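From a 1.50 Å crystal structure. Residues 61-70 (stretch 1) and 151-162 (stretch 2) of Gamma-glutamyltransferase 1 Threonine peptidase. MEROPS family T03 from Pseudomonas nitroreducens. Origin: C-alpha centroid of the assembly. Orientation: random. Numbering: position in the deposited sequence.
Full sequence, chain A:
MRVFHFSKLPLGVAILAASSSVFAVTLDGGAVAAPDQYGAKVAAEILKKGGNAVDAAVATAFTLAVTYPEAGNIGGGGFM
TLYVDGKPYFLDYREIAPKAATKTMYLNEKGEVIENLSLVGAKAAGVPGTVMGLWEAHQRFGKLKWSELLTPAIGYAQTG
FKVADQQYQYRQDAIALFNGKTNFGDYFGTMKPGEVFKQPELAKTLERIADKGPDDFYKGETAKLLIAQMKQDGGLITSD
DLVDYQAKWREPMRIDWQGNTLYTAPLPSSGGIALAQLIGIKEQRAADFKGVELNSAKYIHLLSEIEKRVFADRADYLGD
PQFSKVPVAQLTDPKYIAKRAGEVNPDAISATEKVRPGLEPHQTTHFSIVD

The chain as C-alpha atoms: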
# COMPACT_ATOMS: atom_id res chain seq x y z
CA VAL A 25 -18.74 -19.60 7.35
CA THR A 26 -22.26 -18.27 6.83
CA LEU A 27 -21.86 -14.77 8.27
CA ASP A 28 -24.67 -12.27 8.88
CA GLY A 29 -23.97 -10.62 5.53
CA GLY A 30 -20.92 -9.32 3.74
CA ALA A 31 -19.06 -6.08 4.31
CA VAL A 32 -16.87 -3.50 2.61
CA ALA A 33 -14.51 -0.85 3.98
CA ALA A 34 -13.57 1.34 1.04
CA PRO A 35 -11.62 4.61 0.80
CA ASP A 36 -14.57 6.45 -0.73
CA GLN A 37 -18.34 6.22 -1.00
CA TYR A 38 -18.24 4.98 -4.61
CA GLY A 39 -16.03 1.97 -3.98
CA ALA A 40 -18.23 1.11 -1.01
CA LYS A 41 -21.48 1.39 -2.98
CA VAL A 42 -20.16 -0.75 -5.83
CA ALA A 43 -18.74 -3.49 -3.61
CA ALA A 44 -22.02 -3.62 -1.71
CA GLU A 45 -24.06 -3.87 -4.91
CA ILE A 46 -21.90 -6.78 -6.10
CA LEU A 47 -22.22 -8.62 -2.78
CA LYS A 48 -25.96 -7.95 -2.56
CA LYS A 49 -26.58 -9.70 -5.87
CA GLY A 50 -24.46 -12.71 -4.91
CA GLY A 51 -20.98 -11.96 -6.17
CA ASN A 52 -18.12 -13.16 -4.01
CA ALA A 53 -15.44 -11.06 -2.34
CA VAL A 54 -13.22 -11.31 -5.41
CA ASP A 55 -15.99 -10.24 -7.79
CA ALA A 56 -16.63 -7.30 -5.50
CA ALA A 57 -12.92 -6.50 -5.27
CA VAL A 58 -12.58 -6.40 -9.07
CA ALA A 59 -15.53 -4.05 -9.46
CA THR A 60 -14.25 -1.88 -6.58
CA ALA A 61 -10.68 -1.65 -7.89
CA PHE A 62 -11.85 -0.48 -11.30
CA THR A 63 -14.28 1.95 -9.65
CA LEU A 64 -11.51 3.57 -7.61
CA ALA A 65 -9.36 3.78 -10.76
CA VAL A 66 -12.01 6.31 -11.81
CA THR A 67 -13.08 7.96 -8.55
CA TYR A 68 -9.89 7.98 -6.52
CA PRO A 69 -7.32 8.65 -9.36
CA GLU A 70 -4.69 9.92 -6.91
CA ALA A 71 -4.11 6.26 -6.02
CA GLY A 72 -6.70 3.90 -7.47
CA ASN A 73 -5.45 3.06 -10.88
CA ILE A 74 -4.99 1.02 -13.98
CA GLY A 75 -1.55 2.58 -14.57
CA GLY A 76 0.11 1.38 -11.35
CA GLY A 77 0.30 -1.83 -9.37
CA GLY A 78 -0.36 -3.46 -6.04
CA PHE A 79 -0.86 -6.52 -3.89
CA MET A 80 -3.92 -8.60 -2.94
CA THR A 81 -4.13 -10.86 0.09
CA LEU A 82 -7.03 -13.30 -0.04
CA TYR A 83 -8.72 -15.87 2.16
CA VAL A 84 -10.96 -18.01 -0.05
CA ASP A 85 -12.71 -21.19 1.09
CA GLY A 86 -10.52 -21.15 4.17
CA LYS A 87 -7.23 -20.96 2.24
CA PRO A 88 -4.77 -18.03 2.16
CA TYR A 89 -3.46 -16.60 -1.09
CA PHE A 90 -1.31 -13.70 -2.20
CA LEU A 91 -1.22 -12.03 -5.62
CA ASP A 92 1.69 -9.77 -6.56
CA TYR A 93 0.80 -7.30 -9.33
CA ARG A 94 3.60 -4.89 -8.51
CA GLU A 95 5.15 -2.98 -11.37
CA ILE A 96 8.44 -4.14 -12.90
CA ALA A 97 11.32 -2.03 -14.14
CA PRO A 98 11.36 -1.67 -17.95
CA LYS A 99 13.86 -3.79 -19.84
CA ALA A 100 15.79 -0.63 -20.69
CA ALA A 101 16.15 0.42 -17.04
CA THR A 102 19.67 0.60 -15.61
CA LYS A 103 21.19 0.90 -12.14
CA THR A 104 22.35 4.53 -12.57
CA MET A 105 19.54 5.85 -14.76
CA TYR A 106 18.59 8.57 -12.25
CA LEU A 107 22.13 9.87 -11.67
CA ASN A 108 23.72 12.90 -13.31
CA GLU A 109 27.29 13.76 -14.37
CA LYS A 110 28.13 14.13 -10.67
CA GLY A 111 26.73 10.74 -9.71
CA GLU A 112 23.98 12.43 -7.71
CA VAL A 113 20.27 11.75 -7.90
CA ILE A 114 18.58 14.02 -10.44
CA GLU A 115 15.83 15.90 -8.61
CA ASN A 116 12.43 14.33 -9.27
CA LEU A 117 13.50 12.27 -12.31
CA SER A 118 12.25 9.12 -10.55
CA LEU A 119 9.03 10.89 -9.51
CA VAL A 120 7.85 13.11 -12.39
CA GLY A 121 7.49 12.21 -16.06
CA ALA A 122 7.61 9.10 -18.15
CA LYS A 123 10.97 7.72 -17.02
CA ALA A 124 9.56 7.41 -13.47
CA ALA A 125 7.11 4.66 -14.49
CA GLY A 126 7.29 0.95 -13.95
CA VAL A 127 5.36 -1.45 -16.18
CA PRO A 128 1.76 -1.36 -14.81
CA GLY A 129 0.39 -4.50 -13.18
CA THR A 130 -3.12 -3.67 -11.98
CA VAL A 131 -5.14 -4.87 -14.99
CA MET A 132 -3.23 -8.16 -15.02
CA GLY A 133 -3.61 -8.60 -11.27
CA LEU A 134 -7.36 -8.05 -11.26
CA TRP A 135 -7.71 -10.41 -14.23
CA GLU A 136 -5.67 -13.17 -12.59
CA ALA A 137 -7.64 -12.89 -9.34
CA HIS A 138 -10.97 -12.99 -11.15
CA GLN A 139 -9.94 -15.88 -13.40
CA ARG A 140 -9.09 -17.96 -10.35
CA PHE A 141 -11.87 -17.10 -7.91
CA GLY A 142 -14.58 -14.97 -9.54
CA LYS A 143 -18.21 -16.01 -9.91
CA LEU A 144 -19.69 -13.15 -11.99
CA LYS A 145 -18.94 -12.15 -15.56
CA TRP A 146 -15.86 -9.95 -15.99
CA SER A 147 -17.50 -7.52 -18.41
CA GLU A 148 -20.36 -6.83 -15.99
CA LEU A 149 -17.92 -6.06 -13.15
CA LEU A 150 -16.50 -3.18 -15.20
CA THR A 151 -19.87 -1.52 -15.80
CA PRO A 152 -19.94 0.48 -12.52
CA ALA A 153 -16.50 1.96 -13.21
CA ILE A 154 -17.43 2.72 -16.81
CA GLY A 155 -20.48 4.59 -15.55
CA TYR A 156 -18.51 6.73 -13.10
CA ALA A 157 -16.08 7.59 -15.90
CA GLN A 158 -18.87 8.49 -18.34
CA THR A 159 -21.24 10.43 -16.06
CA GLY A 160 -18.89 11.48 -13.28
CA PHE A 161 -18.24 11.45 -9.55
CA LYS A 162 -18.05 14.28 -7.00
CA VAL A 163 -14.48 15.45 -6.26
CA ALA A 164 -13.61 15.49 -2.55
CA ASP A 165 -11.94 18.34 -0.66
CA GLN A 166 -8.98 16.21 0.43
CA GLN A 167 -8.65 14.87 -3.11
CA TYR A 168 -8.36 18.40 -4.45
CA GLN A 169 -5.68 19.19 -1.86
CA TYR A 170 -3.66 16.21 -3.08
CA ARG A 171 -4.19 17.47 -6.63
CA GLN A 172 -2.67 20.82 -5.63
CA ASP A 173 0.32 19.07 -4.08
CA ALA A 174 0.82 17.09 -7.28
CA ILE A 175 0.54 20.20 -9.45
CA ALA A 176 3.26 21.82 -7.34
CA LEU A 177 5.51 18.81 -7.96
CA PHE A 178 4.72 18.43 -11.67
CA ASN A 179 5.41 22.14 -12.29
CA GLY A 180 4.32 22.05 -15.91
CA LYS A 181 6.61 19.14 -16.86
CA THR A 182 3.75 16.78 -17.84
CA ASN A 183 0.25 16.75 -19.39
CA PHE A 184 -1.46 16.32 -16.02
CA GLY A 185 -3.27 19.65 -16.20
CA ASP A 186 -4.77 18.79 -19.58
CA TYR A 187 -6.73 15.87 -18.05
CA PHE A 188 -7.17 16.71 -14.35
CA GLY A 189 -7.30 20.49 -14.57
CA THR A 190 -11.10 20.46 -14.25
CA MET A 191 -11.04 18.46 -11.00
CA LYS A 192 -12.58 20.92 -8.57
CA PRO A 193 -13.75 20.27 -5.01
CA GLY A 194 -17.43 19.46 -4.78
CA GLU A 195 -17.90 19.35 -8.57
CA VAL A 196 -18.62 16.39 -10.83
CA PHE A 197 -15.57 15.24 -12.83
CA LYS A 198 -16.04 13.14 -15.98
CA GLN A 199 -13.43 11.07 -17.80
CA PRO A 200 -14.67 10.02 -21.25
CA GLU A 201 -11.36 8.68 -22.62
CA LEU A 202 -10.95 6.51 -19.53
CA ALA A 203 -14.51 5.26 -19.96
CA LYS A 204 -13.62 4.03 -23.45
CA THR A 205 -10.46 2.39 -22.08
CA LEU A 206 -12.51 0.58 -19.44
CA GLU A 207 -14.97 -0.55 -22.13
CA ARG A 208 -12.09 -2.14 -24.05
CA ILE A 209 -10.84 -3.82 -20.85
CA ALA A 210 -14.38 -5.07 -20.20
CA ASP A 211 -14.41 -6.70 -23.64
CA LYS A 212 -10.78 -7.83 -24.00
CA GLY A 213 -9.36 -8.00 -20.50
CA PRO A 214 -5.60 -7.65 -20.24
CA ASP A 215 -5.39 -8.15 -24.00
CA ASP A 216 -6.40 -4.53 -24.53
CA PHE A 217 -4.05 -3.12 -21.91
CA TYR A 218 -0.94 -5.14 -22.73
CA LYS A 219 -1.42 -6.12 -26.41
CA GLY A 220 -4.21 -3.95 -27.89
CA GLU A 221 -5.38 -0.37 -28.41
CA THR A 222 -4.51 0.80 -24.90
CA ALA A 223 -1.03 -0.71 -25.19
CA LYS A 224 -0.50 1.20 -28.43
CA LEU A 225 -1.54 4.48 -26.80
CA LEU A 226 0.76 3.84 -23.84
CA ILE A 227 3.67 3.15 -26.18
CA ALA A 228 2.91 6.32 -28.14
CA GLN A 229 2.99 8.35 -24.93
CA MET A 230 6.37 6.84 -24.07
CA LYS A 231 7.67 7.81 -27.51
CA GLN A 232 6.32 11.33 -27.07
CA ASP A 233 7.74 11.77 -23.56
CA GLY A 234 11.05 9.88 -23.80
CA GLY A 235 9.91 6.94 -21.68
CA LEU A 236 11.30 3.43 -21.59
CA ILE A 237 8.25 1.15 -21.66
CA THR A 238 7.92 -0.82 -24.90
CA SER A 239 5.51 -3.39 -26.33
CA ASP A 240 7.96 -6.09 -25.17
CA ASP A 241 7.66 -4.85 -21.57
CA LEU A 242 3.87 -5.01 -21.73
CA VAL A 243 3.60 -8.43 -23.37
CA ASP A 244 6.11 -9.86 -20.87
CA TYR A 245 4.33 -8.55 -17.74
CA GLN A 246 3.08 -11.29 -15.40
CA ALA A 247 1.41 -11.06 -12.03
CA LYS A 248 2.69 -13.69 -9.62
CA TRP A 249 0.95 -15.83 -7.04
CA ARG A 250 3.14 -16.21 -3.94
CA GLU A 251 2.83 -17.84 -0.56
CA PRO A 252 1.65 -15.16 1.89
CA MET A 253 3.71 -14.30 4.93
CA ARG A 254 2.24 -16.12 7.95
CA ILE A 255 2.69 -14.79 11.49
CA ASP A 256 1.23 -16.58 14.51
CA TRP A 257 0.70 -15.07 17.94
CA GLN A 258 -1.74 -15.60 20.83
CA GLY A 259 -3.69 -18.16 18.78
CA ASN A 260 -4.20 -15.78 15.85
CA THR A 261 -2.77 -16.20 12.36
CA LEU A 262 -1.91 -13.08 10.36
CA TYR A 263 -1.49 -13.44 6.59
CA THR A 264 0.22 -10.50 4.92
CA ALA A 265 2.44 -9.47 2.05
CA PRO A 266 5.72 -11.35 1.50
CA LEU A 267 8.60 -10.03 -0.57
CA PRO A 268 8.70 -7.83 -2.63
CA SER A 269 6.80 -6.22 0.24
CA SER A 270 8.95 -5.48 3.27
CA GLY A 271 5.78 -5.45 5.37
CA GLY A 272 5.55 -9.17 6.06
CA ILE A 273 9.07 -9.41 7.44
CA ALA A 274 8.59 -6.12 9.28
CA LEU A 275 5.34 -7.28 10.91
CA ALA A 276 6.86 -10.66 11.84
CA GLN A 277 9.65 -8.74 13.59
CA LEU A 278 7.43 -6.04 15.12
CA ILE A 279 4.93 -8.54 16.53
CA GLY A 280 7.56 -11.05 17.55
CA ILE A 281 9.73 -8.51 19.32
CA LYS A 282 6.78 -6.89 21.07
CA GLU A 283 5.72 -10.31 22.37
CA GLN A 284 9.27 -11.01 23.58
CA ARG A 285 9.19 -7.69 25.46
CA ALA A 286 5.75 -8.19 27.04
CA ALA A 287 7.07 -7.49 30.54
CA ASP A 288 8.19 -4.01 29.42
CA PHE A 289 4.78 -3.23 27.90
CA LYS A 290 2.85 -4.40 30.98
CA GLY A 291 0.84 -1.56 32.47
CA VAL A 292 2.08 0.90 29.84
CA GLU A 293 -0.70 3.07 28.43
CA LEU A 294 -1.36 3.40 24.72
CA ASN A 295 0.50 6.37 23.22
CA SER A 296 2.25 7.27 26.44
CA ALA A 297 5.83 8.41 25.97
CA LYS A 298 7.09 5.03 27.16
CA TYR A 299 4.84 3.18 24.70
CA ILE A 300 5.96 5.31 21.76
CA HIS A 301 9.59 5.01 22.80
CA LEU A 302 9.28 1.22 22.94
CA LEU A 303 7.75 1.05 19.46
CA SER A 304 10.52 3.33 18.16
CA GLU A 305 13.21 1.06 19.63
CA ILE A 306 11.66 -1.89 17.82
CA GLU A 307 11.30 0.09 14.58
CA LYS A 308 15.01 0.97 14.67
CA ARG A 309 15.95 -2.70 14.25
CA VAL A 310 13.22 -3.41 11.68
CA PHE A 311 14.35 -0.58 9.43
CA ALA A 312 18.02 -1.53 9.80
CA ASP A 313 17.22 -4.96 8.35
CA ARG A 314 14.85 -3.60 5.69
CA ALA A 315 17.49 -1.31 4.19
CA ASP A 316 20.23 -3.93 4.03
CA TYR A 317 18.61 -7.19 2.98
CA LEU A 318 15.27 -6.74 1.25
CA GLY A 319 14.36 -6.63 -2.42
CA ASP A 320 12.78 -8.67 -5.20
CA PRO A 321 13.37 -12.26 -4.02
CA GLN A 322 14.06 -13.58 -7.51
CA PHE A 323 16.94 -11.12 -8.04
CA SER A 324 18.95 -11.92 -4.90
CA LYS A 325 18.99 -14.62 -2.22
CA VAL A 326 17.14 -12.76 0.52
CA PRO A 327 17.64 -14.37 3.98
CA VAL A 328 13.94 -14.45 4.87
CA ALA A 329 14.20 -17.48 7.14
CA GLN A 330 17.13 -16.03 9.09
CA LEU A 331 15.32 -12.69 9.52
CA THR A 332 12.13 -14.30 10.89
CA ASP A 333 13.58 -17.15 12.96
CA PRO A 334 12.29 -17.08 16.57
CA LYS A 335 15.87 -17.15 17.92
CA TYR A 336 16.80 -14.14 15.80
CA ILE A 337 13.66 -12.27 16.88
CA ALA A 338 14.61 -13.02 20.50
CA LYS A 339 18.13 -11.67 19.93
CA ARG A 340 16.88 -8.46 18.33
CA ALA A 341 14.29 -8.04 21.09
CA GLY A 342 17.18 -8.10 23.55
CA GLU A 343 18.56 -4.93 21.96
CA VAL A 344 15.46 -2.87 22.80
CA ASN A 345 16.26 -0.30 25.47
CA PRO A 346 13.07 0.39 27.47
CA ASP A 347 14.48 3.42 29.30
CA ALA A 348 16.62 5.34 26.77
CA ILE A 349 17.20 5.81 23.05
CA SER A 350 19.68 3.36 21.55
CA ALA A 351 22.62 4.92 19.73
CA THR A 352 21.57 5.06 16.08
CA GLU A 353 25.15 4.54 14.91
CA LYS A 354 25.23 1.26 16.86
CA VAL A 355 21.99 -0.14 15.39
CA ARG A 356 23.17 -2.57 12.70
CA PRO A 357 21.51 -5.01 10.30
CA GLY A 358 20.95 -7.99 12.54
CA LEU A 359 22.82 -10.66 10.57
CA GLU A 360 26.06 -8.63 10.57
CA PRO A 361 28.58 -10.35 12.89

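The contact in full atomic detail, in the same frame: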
# COMPACT_ATOMS: atom_id res chain seq x y z
N ALA A 61 -11.97 -2.14 -7.43
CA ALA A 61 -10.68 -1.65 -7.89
C ALA A 61 -10.81 -0.86 -9.17
O ALA A 61 -10.15 0.17 -9.34
CB ALA A 61 -9.72 -2.82 -8.09
N PHE A 62 -11.67 -1.30 -10.11
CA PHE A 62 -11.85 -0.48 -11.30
C PHE A 62 -12.61 0.80 -10.98
O PHE A 62 -12.33 1.85 -11.57
CB PHE A 62 -12.52 -1.28 -12.42
CG PHE A 62 -11.59 -2.22 -13.14
CD1 PHE A 62 -10.56 -1.75 -13.92
CD2 PHE A 62 -11.77 -3.59 -13.04
CE1 PHE A 62 -9.71 -2.63 -14.61
CE2 PHE A 62 -10.94 -4.48 -13.72
CZ PHE A 62 -9.90 -4.00 -14.48
N THR A 63 -13.56 0.74 -10.03
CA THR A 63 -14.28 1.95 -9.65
C THR A 63 -13.34 3.01 -9.10
O THR A 63 -13.38 4.17 -9.51
CB THR A 63 -15.37 1.63 -8.62
OG1 THR A 63 -16.41 0.88 -9.27
CG2 THR A 63 -16.01 2.90 -8.09
N LEU A 64 -12.44 2.61 -8.19
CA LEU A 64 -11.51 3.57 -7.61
C LEU A 64 -10.47 4.06 -8.61
O LEU A 64 -9.92 5.15 -8.42
CB LEU A 64 -10.84 2.95 -6.39
CG LEU A 64 -11.79 2.57 -5.25
CD1 LEU A 64 -11.08 1.73 -4.17
CD2 LEU A 64 -12.39 3.82 -4.62
N ALA A 65 -10.20 3.30 -9.68
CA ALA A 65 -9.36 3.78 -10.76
C ALA A 65 -9.98 4.97 -11.47
O ALA A 65 -9.27 5.74 -12.14
CB ALA A 65 -9.10 2.64 -11.74
N VAL A 66 -11.30 5.15 -11.32
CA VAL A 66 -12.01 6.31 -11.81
C VAL A 66 -12.17 7.38 -10.73
O VAL A 66 -11.85 8.55 -10.95
CB VAL A 66 -13.39 5.89 -12.37
CG1 VAL A 66 -14.15 7.11 -12.85
CG2 VAL A 66 -13.23 4.86 -13.48
N THR A 67 -12.67 6.99 -9.56
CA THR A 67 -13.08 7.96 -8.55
C THR A 67 -11.98 8.36 -7.59
O THR A 67 -12.16 9.35 -6.87
CB THR A 67 -14.29 7.44 -7.75
OG1 THR A 67 -13.89 6.32 -6.95
CG2 THR A 67 -15.42 7.04 -8.68
N TYR A 68 -10.84 7.64 -7.56
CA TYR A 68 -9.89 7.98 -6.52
C TYR A 68 -8.56 7.98 -7.35
O TYR A 68 -7.61 7.26 -7.01
CB TYR A 68 -9.83 6.85 -5.54
CG TYR A 68 -9.32 7.15 -4.15
CD1 TYR A 68 -10.23 7.59 -3.20
CD2 TYR A 68 -8.00 7.23 -3.82
CE1 TYR A 68 -9.86 7.88 -1.92
CE2 TYR A 68 -7.60 7.58 -2.52
CZ TYR A 68 -8.55 7.91 -1.59
OH TYR A 68 -8.23 8.28 -0.30
N PRO A 69 -8.47 8.76 -8.44
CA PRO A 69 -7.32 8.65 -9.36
C PRO A 69 -5.97 9.03 -8.74
O PRO A 69 -4.91 8.76 -9.36
CB PRO A 69 -7.67 9.62 -10.49
CG PRO A 69 -8.63 10.58 -9.88
CD PRO A 69 -9.45 9.74 -8.92
N GLU A 70 -5.96 9.67 -7.58
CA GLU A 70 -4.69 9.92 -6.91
C GLU A 70 -3.97 8.62 -6.57
O GLU A 70 -2.75 8.63 -6.39
CB GLU A 70 -4.90 10.79 -5.68
CG GLU A 70 -5.85 10.24 -4.63
CD GLU A 70 -7.30 10.69 -4.79
OE1 GLU A 70 -7.83 10.63 -5.92
OE2 GLU A 70 -7.90 11.11 -3.76
N THR A 151 -18.86 -2.51 -15.44
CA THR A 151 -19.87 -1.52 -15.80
C THR A 151 -20.00 -0.40 -14.76
O THR A 151 -20.19 0.75 -15.18
CB THR A 151 -21.23 -2.17 -16.10
OG1 THR A 151 -21.69 -2.93 -14.99
CG2 THR A 151 -21.08 -3.09 -17.29
N PRO A 152 -19.89 -0.65 -13.45
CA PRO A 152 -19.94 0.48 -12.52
C PRO A 152 -18.85 1.51 -12.78
O PRO A 152 -19.12 2.71 -12.83
CB PRO A 152 -19.77 -0.19 -11.14
CG PRO A 152 -20.31 -1.57 -11.33
CD PRO A 152 -19.86 -1.94 -12.74
N ALA A 153 -17.61 1.04 -12.95
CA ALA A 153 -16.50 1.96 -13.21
C ALA A 153 -16.71 2.72 -14.51
O ALA A 153 -16.46 3.92 -14.59
CB ALA A 153 -15.20 1.17 -13.26
N ILE A 154 -17.16 2.03 -15.56
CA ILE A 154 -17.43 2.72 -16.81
C ILE A 154 -18.43 3.84 -16.59
O ILE A 154 -18.28 4.95 -17.13
CB ILE A 154 -17.92 1.72 -17.88
CG1 ILE A 154 -16.79 0.77 -18.27
CG2 ILE A 154 -18.43 2.45 -19.11
CD1 ILE A 154 -17.29 -0.51 -18.91
N GLY A 155 -19.47 3.58 -15.80
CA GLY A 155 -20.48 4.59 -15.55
C GLY A 155 -19.94 5.81 -14.83
O GLY A 155 -20.24 6.93 -15.21
N TYR A 156 -19.10 5.59 -13.81
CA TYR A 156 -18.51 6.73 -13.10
C TYR A 156 -17.58 7.52 -14.00
O TYR A 156 -17.50 8.75 -13.89
CB TYR A 156 -17.78 6.29 -11.82
CG TYR A 156 -18.72 5.96 -10.69
CD1 TYR A 156 -19.56 6.94 -10.15
CD2 TYR A 156 -18.80 4.68 -10.19
CE1 TYR A 156 -20.44 6.63 -9.14
CE2 TYR A 156 -19.69 4.36 -9.16
CZ TYR A 156 -20.49 5.34 -8.65
OH TYR A 156 -21.37 5.05 -7.64
N ALA A 157 -16.91 6.85 -14.96
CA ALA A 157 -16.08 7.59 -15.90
C ALA A 157 -16.93 8.39 -16.87
O ALA A 157 -16.61 9.55 -17.17
CB ALA A 157 -15.16 6.63 -16.67
N GLN A 158 -18.03 7.81 -17.36
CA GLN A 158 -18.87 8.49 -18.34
C GLN A 158 -19.64 9.67 -17.74
O GLN A 158 -19.70 10.74 -18.34
CB GLN A 158 -19.88 7.50 -18.93
CG GLN A 158 -19.28 6.51 -19.89
CD GLN A 158 -20.25 5.41 -20.26
OE1 GLN A 158 -21.33 5.28 -19.66
NE2 GLN A 158 -19.87 4.61 -21.23
N THR A 159 -20.30 9.45 -16.60
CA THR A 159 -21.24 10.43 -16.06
C THR A 159 -20.76 11.13 -14.81
O THR A 159 -21.41 12.08 -14.36
CB THR A 159 -22.62 9.79 -15.81
OG1 THR A 159 -22.51 8.68 -14.92
CG2 THR A 159 -23.24 9.31 -17.12
N GLY A 160 -19.65 10.69 -14.22
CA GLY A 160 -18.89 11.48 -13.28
C GLY A 160 -19.02 11.00 -11.84
O GLY A 160 -19.84 10.14 -11.50
N PHE A 161 -18.16 11.57 -11.00
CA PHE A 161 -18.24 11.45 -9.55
C PHE A 161 -17.89 12.81 -8.96
O PHE A 161 -17.31 13.67 -9.63
CB PHE A 161 -17.25 10.39 -9.02
CG PHE A 161 -15.83 10.81 -9.12
CD1 PHE A 161 -15.13 10.67 -10.31
CD2 PHE A 161 -15.18 11.38 -8.04
CE1 PHE A 161 -13.83 11.07 -10.41
CE2 PHE A 161 -13.89 11.80 -8.14
CZ PHE A 161 -13.21 11.66 -9.32
N LYS A 162 -18.25 13.02 -7.69
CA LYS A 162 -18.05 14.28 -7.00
C LYS A 162 -16.66 14.31 -6.36
O LYS A 162 -16.33 13.46 -5.52
CB LYS A 162 -19.15 14.49 -5.96
CG LYS A 162 -19.09 15.79 -5.21
CD LYS A 162 -20.32 15.98 -4.31
CE LYS A 162 -20.34 17.37 -3.69
NZ LYS A 162 -21.11 17.41 -2.42

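Two helical segments, 61-67 and 151-159, run side by side in nearly the same direction, their axes 11° apart and 8.0 Å at closest approach. No hydrogen bond crosses between them; packing alone joins the stretches, burying 414 Å².

The tightest backbone approach is built on a small residue. Ala153 points its CB toward the first helix, 3.4 Å from Phe62 O and 3.6 Å from Thr63 N, and a methyl group that short lets the CA atoms of Thr63 and Ala153 come within 4.2 Å. Phe62 contributes its CB, 3.7 Å from Ala153 CB, while its ring leads away from the second helix.

Apolar contact between side chains centres on Val66, which is directed at the second helix with chi1 in t. Val66 CG2 lies 4.2 Å from Ala153 CB, and Val66 CG1 sits 3.9 Å from Tyr156 CB and 4.0 Å from Ala157 CB. The branched side chain thus spans about one turn of the neighbouring helix. Threonine methyls extend the surface: Thr63 CG2 is 3.9 Å from Tyr156 CD2, and Thr67 CG2 is 4.0 Å from Tyr156 CB. The threonine hydroxyls are satisfied by hydrogen bonds outside this contact, so threonine can offer its methyl here without leaving a polar group unpaired.

Gly160 ends the helical run with a positive phi, at backbone angles where a CB would jam against the preceding carbonyl, and the chain then delivers Phe161 toward stretch 1. Thr67 CA stands over one face of the Phe161 ring, 3.6 Å from the ring centroid, in a CH-pi contact. Around the same ring, Val66 O approaches CE1 of Phe161 at 3.2 Å, and Pro69 CD lies 4.2 Å from Phe161 CZ. A broad, flat side chain suits this place because it covers backbone as well as side chains where the first helix gives way to loop.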